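Local coordinates for protein acetyltransferase (Escherichia coli, PDB 7BYY) that probably transfers the acetyl group of acetyl-CoA to the amino acid carried by glycyl-tRNA, acting as the toxin of a toxin-antitoxin system, at residues 66-80 with 95-109. The protein carries 1 engineered substitution. Numbering follows the deposited sequence.
Sequences ELIGICTFTAYSLEK and IGVVRLVMLGVARKY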
loop_
_atom_site.group_PDB
_atom_site.type_symbol
_atom_site.label_atom_id
_atom_site.label_comp_id
_atom_site.label_asym_id
_atom_site.label_seq_id
_atom_site.Cartn_x
_atom_site.Cartn_y
_atom_site.Cartn_z
ATOM N N GLU A 66 28.389 -2.921 9.018
ATOM C CA GLU A 66 28.470 -2.335 7.686
ATOM C C GLU A 66 27.180 -2.547 6.899
ATOM O O GLU A 66 26.477 -3.551 7.058
ATOM C CB GLU A 66 29.648 -2.929 6.912
ATOM C CG GLU A 66 31.004 -2.342 7.271
ATOM C CD GLU A 66 31.968 -2.346 6.097
ATOM O OE1 GLU A 66 31.534 -2.694 4.977
ATOM O OE2 GLU A 66 33.155 -1.996 6.288
ATOM N N LEU A 67 26.880 -1.584 6.033
ATOM C CA LEU A 67 25.685 -1.631 5.194
ATOM C C LEU A 67 25.980 -2.530 4.000
ATOM O O LEU A 67 26.689 -2.138 3.071
ATOM C CB LEU A 67 25.281 -0.228 4.756
ATOM C CG LEU A 67 24.020 -0.121 3.895
ATOM C CD1 LEU A 67 22.834 -0.775 4.591
ATOM C CD2 LEU A 67 23.717 1.331 3.559
ATOM N N ILE A 68 25.434 -3.745 4.026
ATOM C CA ILE A 68 25.682 -4.696 2.949
ATOM C C ILE A 68 24.778 -4.407 1.759
ATOM O O ILE A 68 25.234 -4.338 0.612
ATOM C CB ILE A 68 25.503 -6.136 3.463
ATOM C CG1 ILE A 68 26.614 -6.480 4.456
ATOM C CG2 ILE A 68 25.485 -7.123 2.302
ATOM C CD1 ILE A 68 26.202 -7.477 5.519
ATOM N N GLY A 69 23.485 -4.229 2.012
ATOM C CA GLY A 69 22.548 -3.940 0.944
ATOM C C GLY A 69 21.438 -3.027 1.416
ATOM O O GLY A 69 21.195 -2.867 2.617
ATOM N N ILE A 70 20.762 -2.422 0.441
ATOM C CA ILE A 70 19.628 -1.547 0.696
ATOM C C ILE A 70 18.503 -1.928 -0.257
ATOM O O ILE A 70 18.719 -2.557 -1.296
ATOM C CB ILE A 70 19.990 -0.052 0.538
ATOM C CG1 ILE A 70 19.084 0.815 1.413
ATOM C CG2 ILE A 70 19.895 0.372 -0.921
ATOM C CD1 ILE A 70 19.294 0.614 2.890
ATOM N N CYS A 71 17.287 -1.539 0.117
ATOM C CA CYS A 71 16.113 -1.882 -0.680
ATOM C C CYS A 71 14.994 -0.912 -0.330
ATOM O O CYS A 71 14.455 -0.972 0.778
ATOM C CB CYS A 71 15.698 -3.319 -0.413
ATOM S SG CYS A 71 14.077 -3.710 -1.049
ATOM N N THR A 72 14.636 -0.039 -1.268
ATOM C CA THR A 72 13.591 0.951 -1.050
ATOM C C THR A 72 12.380 0.649 -1.923
ATOM O O THR A 72 12.508 0.155 -3.048
ATOM C CB THR A 72 14.090 2.370 -1.340
ATOM O OG1 THR A 72 14.586 2.442 -2.680
ATOM C CG2 THR A 72 15.201 2.757 -0.372
ATOM N N PHE A 73 11.199 0.967 -1.397
ATOM C CA PHE A 73 9.955 0.617 -2.065
ATOM C C PHE A 73 8.864 1.585 -1.629
ATOM O O PHE A 73 8.909 2.136 -0.526
ATOM C CB PHE A 73 9.552 -0.827 -1.752
ATOM C CG PHE A 73 9.601 -1.162 -0.290
ATOM C CD1 PHE A 73 10.791 -1.547 0.309
ATOM C CD2 PHE A 73 8.456 -1.094 0.487
ATOM C CE1 PHE A 73 10.839 -1.855 1.656
ATOM C CE2 PHE A 73 8.497 -1.405 1.833
ATOM C CZ PHE A 73 9.691 -1.786 2.419
ATOM N N THR A 74 7.891 1.795 -2.517
ATOM C CA THR A 74 6.775 2.706 -2.289
ATOM C C THR A 74 5.472 2.011 -2.667
ATOM O O THR A 74 5.457 0.852 -3.087
ATOM C CB THR A 74 6.921 4.002 -3.102
ATOM O OG1 THR A 74 6.592 3.745 -4.474
ATOM C CG2 THR A 74 8.337 4.542 -3.028
ATOM N N ALA A 75 4.369 2.735 -2.519
ATOM C CA ALA A 75 3.083 2.289 -3.035
ATOM C C ALA A 75 2.886 2.828 -4.447
ATOM O O ALA A 75 3.351 3.919 -4.785
ATOM C CB ALA A 75 1.938 2.744 -2.130
ATOM N N TYR A 76 2.193 2.050 -5.272
ATOM C CA TYR A 76 2.102 2.363 -6.690
ATOM C C TYR A 76 0.859 1.700 -7.264
ATOM O O TYR A 76 0.360 0.708 -6.731
ATOM C CB TYR A 76 3.361 1.902 -7.433
ATOM C CG TYR A 76 3.562 2.529 -8.792
ATOM C CD1 TYR A 76 3.360 3.887 -8.990
ATOM C CD2 TYR A 76 3.968 1.762 -9.876
ATOM C CE1 TYR A 76 3.550 4.462 -10.234
ATOM C CE2 TYR A 76 4.163 2.327 -11.121
ATOM C CZ TYR A 76 3.951 3.677 -11.295
ATOM O OH TYR A 76 4.141 4.242 -12.535
ATOM N N SER A 77 0.364 2.268 -8.362
ATOM C CA SER A 77 -0.808 1.737 -9.041
ATOM C C SER A 77 -0.572 1.762 -10.543
ATOM O O SER A 77 0.041 2.696 -11.068
ATOM C CB SER A 77 -2.075 2.530 -8.689
ATOM O OG SER A 77 -2.023 3.849 -9.206
ATOM N N LEU A 78 -1.064 0.730 -11.228
ATOM C CA LEU A 78 -0.903 0.583 -12.666
ATOM C C LEU A 78 -2.254 0.325 -13.315
ATOM O O LEU A 78 -3.167 -0.219 -12.688
ATOM C CB LEU A 78 0.041 -0.571 -13.015
ATOM C CG LEU A 78 1.405 -0.598 -12.334
ATOM C CD1 LEU A 78 1.843 -2.032 -12.086
ATOM C CD2 LEU A 78 2.427 0.135 -13.181
ATOM N N GLU A 79 -2.369 0.717 -14.580
ATOM C CA GLU A 79 -3.539 0.370 -15.369
ATOM C C GLU A 79 -3.470 -1.094 -15.789
ATOM O O GLU A 79 -2.388 -1.672 -15.929
ATOM C CB GLU A 79 -3.645 1.265 -16.604
ATOM C CG GLU A 79 -3.337 2.730 -16.342
ATOM C CD GLU A 79 -2.970 3.482 -17.609
ATOM O OE1 GLU A 79 -3.754 3.430 -18.582
ATOM O OE2 GLU A 79 -1.895 4.123 -17.633
ATOM N N LYS A 80 -4.645 -1.692 -15.998
ATOM C CA LYS A 80 -4.708 -3.106 -16.354
ATOM C C LYS A 80 -4.050 -3.404 -17.696
ATOM O O LYS A 80 -3.715 -4.565 -17.961
ATOM C CB LYS A 80 -6.163 -3.586 -16.371
ATOM C CG LYS A 80 -7.144 -2.617 -17.018
ATOM C CD LYS A 80 -8.483 -3.289 -17.309
ATOM C CE LYS A 80 -9.410 -2.369 -18.098
ATOM N NZ LYS A 80 -10.550 -3.103 -18.719
ATOM N N ILE A 95 -4.780 -1.230 -10.868
ATOM C CA ILE A 95 -4.125 -2.354 -10.205
ATOM C C ILE A 95 -3.165 -1.784 -9.170
ATOM O O ILE A 95 -2.179 -1.126 -9.520
ATOM C CB ILE A 95 -3.391 -3.252 -11.212
ATOM C CG1 ILE A 95 -4.394 -4.013 -12.078
ATOM C CG2 ILE A 95 -2.467 -4.221 -10.496
ATOM C CD1 ILE A 95 -5.337 -4.892 -11.284
ATOM N N GLY A 96 -3.448 -2.036 -7.889
ATOM C CA GLY A 96 -2.575 -1.592 -6.819
ATOM C C GLY A 96 -1.481 -2.608 -6.563
ATOM O O GLY A 96 -1.754 -3.802 -6.405
ATOM N N VAL A 97 -0.234 -2.133 -6.541
ATOM C CA VAL A 97 0.935 -2.981 -6.335
ATOM C C VAL A 97 1.926 -2.252 -5.437
ATOM O O VAL A 97 1.795 -1.058 -5.163
ATOM C CB VAL A 97 1.633 -3.375 -7.658
ATOM C CG1 VAL A 97 0.695 -4.162 -8.569
ATOM C CG2 VAL A 97 2.183 -2.137 -8.356
ATOM N N VAL A 98 2.936 -2.989 -4.991
ATOM C CA VAL A 98 4.086 -2.411 -4.309
ATOM C C VAL A 98 5.217 -2.311 -5.321
ATOM O O VAL A 98 5.599 -3.314 -5.934
ATOM C CB VAL A 98 4.503 -3.249 -3.091
ATOM C CG1 VAL A 98 5.874 -2.809 -2.595
ATOM C CG2 VAL A 98 3.462 -3.128 -1.986
ATOM N N ARG A 99 5.749 -1.108 -5.513
ATOM C CA ARG A 99 6.832 -0.909 -6.465
ATOM C C ARG A 99 8.179 -1.030 -5.765
ATOM O O ARG A 99 8.412 -0.388 -4.736
ATOM C CB ARG A 99 6.730 0.450 -7.157
ATOM C CG ARG A 99 7.904 0.717 -8.087
ATOM C CD ARG A 99 7.780 2.038 -8.812
ATOM N NE ARG A 99 7.382 3.110 -7.911
ATOM C CZ ARG A 99 7.624 4.397 -8.131
ATOM N NH1 ARG A 99 8.274 4.769 -9.229
ATOM N NH2 ARG A 99 7.217 5.309 -7.252
ATOM N N LEU A 100 9.057 -1.857 -6.328
ATOM C CA LEU A 100 10.450 -1.929 -5.905
ATOM C C LEU A 100 11.234 -0.921 -6.733
ATOM O O LEU A 100 11.388 -1.089 -7.947
ATOM C CB LEU A 100 10.997 -3.343 -6.083
ATOM C CG LEU A 100 12.342 -3.638 -5.420
ATOM C CD1 LEU A 100 12.224 -3.461 -3.923
ATOM C CD2 LEU A 100 12.817 -5.041 -5.752
ATOM N N VAL A 101 11.713 0.140 -6.088
ATOM C CA VAL A 101 12.372 1.215 -6.817
ATOM C C VAL A 101 13.894 1.121 -6.766
ATOM O O VAL A 101 14.565 1.705 -7.630
ATOM C CB VAL A 101 11.899 2.595 -6.309
ATOM C CG1 VAL A 101 10.388 2.599 -6.133
ATOM C CG2 VAL A 101 12.590 2.963 -5.015
ATOM N N MET A 102 14.455 0.390 -5.806
ATOM C CA MET A 102 15.903 0.287 -5.697
ATOM C C MET A 102 16.260 -0.940 -4.878
ATOM O O MET A 102 15.615 -1.227 -3.866
ATOM C CB MET A 102 16.506 1.537 -5.050
ATOM C CG MET A 102 17.199 2.457 -6.027
ATOM S SD MET A 102 17.749 3.983 -5.249
ATOM C CE MET A 102 16.176 4.695 -4.765
ATOM N N LEU A 103 17.289 -1.657 -5.324
ATOM C CA LEU A 103 17.867 -2.728 -4.519
ATOM C C LEU A 103 19.312 -2.893 -4.963
ATOM O O LEU A 103 19.569 -3.329 -6.089
ATOM C CB LEU A 103 17.082 -4.025 -4.670
ATOM C CG LEU A 103 17.816 -5.326 -4.339
ATOM C CD1 LEU A 103 18.170 -5.385 -2.870
ATOM C CD2 LEU A 103 16.967 -6.522 -4.717
ATOM N N GLY A 104 20.234 -2.527 -4.093
ATOM C CA GLY A 104 21.650 -2.623 -4.397
ATOM C C GLY A 104 22.408 -3.308 -3.282
ATOM O O GLY A 104 22.107 -3.120 -2.104
ATOM N N VAL A 105 23.394 -4.111 -3.673
ATOM C CA VAL A 105 24.307 -4.772 -2.749
ATOM C C VAL A 105 25.684 -4.155 -2.938
ATOM O O VAL A 105 26.152 -4.015 -4.075
ATOM C CB VAL A 105 24.351 -6.293 -2.981
ATOM C CG1 VAL A 105 25.514 -6.917 -2.215
ATOM C CG2 VAL A 105 23.034 -6.936 -2.578
ATOM N N ALA A 106 26.323 -3.777 -1.832
ATOM C CA ALA A 106 27.663 -3.213 -1.901
ATOM C C ALA A 106 28.605 -4.171 -2.623
ATOM O O ALA A 106 28.483 -5.395 -2.520
ATOM C CB ALA A 106 28.189 -2.900 -0.500
ATOM N N ARG A 107 29.553 -3.597 -3.367
ATOM C CA ARG A 107 30.343 -4.391 -4.304
ATOM C C ARG A 107 31.210 -5.421 -3.589
ATOM O O ARG A 107 31.415 -6.527 -4.102
ATOM C CB ARG A 107 31.206 -3.475 -5.171
ATOM C CG ARG A 107 30.472 -2.894 -6.370
ATOM C CD ARG A 107 31.441 -2.499 -7.463
ATOM N NE ARG A 107 32.448 -1.567 -6.968
ATOM C CZ ARG A 107 33.714 -1.554 -7.368
ATOM N NH1 ARG A 107 34.135 -2.426 -8.274
ATOM N NH2 ARG A 107 34.559 -0.668 -6.859
ATOM N N LYS A 108 31.728 -5.083 -2.410
ATOM C CA LYS A 108 32.581 -6.027 -1.697
ATOM C C LYS A 108 31.801 -7.159 -1.040
ATOM O O LYS A 108 32.415 -8.009 -0.387
ATOM C CB LYS A 108 33.430 -5.297 -0.652
ATOM C CG LYS A 108 32.664 -4.703 0.509
ATOM C CD LYS A 108 33.604 -4.449 1.676
ATOM C CE LYS A 108 33.303 -3.129 2.352
ATOM N NZ LYS A 108 34.250 -2.853 3.469
ATOM N N TYR A 109 30.475 -7.191 -1.194
ATOM C CA TYR A 109 29.657 -8.321 -0.772
ATOM C C TYR A 109 28.938 -8.995 -1.930
ATOM O O TYR A 109 28.200 -9.961 -1.702
ATOM C CB TYR A 109 28.612 -7.889 0.265
ATOM C CG TYR A 109 29.149 -7.055 1.399
ATOM C CD1 TYR A 109 29.177 -5.671 1.311
ATOM C CD2 TYR A 109 29.610 -7.649 2.569
ATOM C CE1 TYR A 109 29.658 -4.899 2.346
ATOM C CE2 TYR A 109 30.094 -6.883 3.612
ATOM C CZ TYR A 109 30.115 -5.510 3.492
ATOM O OH TYR A 109 30.596 -4.742 4.520
#
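Strands 67-79 and 95-105 pair antiparallel, from Gly69 with Val105 to Leu78 with Ile95, forming the long central hairpin of the GNAT sheet. A classic beta bulge breaks the regular pairing: the N atoms of Val101 and Met102 both turn to Thr72 O, at 3.1 Å from Val101 and in a weak bond from Met102. In GNAT folds a bulge in this strand goes with its splaying from the next one, here 137-142, where acetyl-CoA binds; the bulge is consistent with that role.

Beyond the bulge, Arg99 lies over one face of the Tyr76 ring, its guanidinium stacked at 22° to the ring in a cation-pi contact, with CZ of Arg99 4.5 Å from the centroid of the Tyr76 ring. Arginine suits the place because its methylenes pack on the tyrosine (CB of Arg99 to CB of Tyr76, 3.7 Å) while its flat cation lies on the ring. The chain runs extended to CD and bends at chi3 (46°), which brings the guanidinium alongside Thr74, where NH2 of Arg99 donates to OG1 of Thr74 at 3.2 Å, limiting the rotation of the group. Val101 CG1 lies over the rim of the opposite guanidinium face.

At the far end, Tyr109 presents a ring face to Ile68, whose CG1 sits 3.6 Å from the ring centroid, a CH-pi contact suited to a branched aliphatic chain. Lys108 NZ forms a salt bridge with the Glu66 carboxylate, 3.1 Å from Glu66 OE2, though the carboxylate's exact position is less certain.

On the face carrying Cys71, Phe73, Leu100 and Leu103, apolar side chains pack against helix 114-132, while Ile70, Thr72 and Met102 meet helix 35-50. Strand 55-61 flanks 67-79, and strand 137-142 runs parallel beside 95-105; near the long loop that joins the strands, Ser77 OG is hydrogen-bonded to Ser77 OG of the second subunit.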